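Local coordinates for protein probable methyltransferase (Bordetella pertussis, PDB 3KTY) that probably methylates RNA using S-adenosylmethionine, as in the TrmH (SpoU) family, this chain being a domain of a longer protein, at residues A85-T90 with A135-C140. Numbering follows the deposited sequence.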
loop_
_atom_site.group_PDB
_atom_site.type_symbol
_atom_site.label_atom_id
_atom_site.label_comp_id
_atom_site.label_asym_id
_atom_site.label_seq_id
_atom_site.Cartn_x
_atom_site.Cartn_y
_atom_site.Cartn_z
ATOM N N ALA A 85 5.302 18.016 10.348
ATOM C CA ALA A 85 5.339 17.679 8.954
ATOM C C ALA A 85 6.433 16.703 8.694
ATOM O O ALA A 85 7.575 16.957 9.046
ATOM C CB ALA A 85 5.526 18.908 8.095
ATOM N N PHE A 86 6.082 15.586 8.069
ATOM C CA PHE A 86 7.107 14.616 7.663
ATOM C C PHE A 86 7.484 14.726 6.202
ATOM O O PHE A 86 6.617 14.703 5.318
ATOM C CB PHE A 86 6.653 13.186 7.953
ATOM C CG PHE A 86 6.501 12.900 9.387
ATOM C CD1 PHE A 86 7.590 12.451 10.125
ATOM C CD2 PHE A 86 5.276 13.085 10.020
ATOM C CE1 PHE A 86 7.451 12.155 11.480
ATOM C CE2 PHE A 86 5.115 12.797 11.382
ATOM C CZ PHE A 86 6.205 12.338 12.108
ATOM N N ALA A 87 8.776 14.853 5.947
ATOM C CA ALA A 87 9.275 14.699 4.589
ATOM C C ALA A 87 9.414 13.195 4.265
ATOM O O ALA A 87 10.280 12.511 4.806
ATOM C CB ALA A 87 10.600 15.367 4.452
ATOM N N LEU A 88 8.588 12.696 3.356
ATOM C CA LEU A 88 8.673 11.299 2.923
ATOM C C LEU A 88 9.674 11.043 1.776
ATOM O O LEU A 88 9.584 11.624 0.689
ATOM C CB LEU A 88 7.284 10.818 2.511
ATOM C CG LEU A 88 7.129 9.300 2.478
ATOM C CD1 LEU A 88 8.045 8.683 3.502
ATOM C CD2 LEU A 88 5.704 8.911 2.750
ATOM N N THR A 89 10.620 10.152 2.005
ATOM C CA THR A 89 11.628 9.877 0.985
ATOM C C THR A 89 11.867 8.388 0.671
ATOM O O THR A 89 11.350 7.472 1.351
ATOM C CB THR A 89 12.958 10.465 1.410
ATOM O OG1 THR A 89 13.527 9.631 2.425
ATOM C CG2 THR A 89 12.771 11.877 1.966
ATOM N N THR A 90 12.655 8.157 -0.377
ATOM C CA THR A 90 13.264 6.845 -0.619
ATOM C C THR A 90 14.676 7.036 -1.182
ATOM O O THR A 90 14.869 7.121 -2.393
ATOM C CB THR A 90 12.391 5.923 -1.512
ATOM O OG1 THR A 90 11.594 6.721 -2.398
ATOM C CG2 THR A 90 11.468 5.064 -0.651
ATOM N N ALA A 135 16.012 22.099 0.175
ATOM C CA ALA A 135 15.316 23.213 0.791
ATOM C C ALA A 135 13.880 22.873 1.163
ATOM O O ALA A 135 13.352 23.398 2.128
ATOM C CB ALA A 135 15.351 24.420 -0.133
ATOM N N GLN A 136 13.232 22.016 0.388
ATOM C CA GLN A 136 11.888 21.588 0.731
ATOM C C GLN A 136 11.941 20.697 1.977
ATOM O O GLN A 136 11.191 20.874 2.951
ATOM C CB GLN A 136 11.245 20.886 -0.460
ATOM C CG GLN A 136 10.962 21.852 -1.604
ATOM C CD GLN A 136 10.247 21.213 -2.796
ATOM O OE1 GLN A 136 10.603 20.111 -3.257
ATOM N NE2 GLN A 136 9.239 21.923 -3.316
ATOM N N ILE A 137 12.873 19.759 1.955
ATOM C CA ILE A 137 13.118 18.923 3.110
ATOM C C ILE A 137 13.434 19.728 4.367
ATOM O O ILE A 137 12.890 19.447 5.430
ATOM C CB ILE A 137 14.229 17.918 2.813
ATOM C CG1 ILE A 137 13.724 16.915 1.764
ATOM C CG2 ILE A 137 14.688 17.222 4.092
ATOM C CD1 ILE A 137 14.775 15.944 1.264
ATOM N N GLU A 138 14.277 20.744 4.251
ATOM C CA GLU A 138 14.615 21.562 5.427
ATOM C C GLU A 138 13.398 22.237 6.061
ATOM O O GLU A 138 13.419 22.557 7.247
ATOM C CB GLU A 138 15.721 22.597 5.150
ATOM C CG GLU A 138 16.411 23.054 6.462
ATOM C CD GLU A 138 17.436 24.199 6.313
ATOM O OE1 GLU A 138 17.704 24.655 5.176
ATOM O OE2 GLU A 138 17.981 24.643 7.354
ATOM N N LEU A 139 12.338 22.426 5.275
ATOM C CA LEU A 139 11.110 23.033 5.770
ATOM C C LEU A 139 10.272 22.098 6.648
ATOM O O LEU A 139 9.349 22.538 7.319
ATOM C CB LEU A 139 10.252 23.518 4.607
ATOM C CG LEU A 139 10.769 24.686 3.745
ATOM C CD1 LEU A 139 9.774 25.023 2.632
ATOM C CD2 LEU A 139 11.075 25.931 4.597
ATOM N N CYS A 140 10.575 20.809 6.639
ATOM C CA CYS A 140 9.766 19.846 7.418
ATOM C C CYS A 140 10.354 19.576 8.797
ATOM O O CYS A 140 11.525 19.840 9.044
ATOM C CB CYS A 140 9.611 18.531 6.663
ATOM S SG CYS A 140 8.865 18.724 5.054
#
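Cys140 is the bump of this contact, and the hollow it fills lies over the strand backbone between the methyl groups of Ala85 and Ala87. Its CB sits 3.5 Å from Ala85 O, van der Waals packing against a carbonyl, and 4.3 Å from Ala85 CB. With SG anti to its own carbonyl carbon (chi1 -58°), the sulfur passes over the peptide that joins Phe86 to Ala87 and comes to 3.8 Å from Ala87 CB. A second, shallower bump is Ile137, three residues earlier on helix 134-138, whose CG1 stands 4.4 Å from Ala87 CB. That methyl is thus met by both Ile137 and Cys140. Phe86 points the other way, an instance of small residues on alternate strand positions making room for a neighbouring segment: the CA atoms of Ala85 and Cys140 are 5.2 Å apart. Leu79 of helix 75-79 packs on Ala85, while Val124 of the adjoining strand 121-125 touches Cys140. One residue beyond Cys140, after His141, the chain enters strand 142-145, in the parallel sheet of an alpha/beta domain of the SPOUT clan. Side chain meets side chain here through apolar contacts alone, which implies that cohesion rests on fit and burial, while the strand's polar groups pair beyond the two segments, Ala85 N with His141 ND1 and the backbone of Ala85 and Ala87 with Arg142.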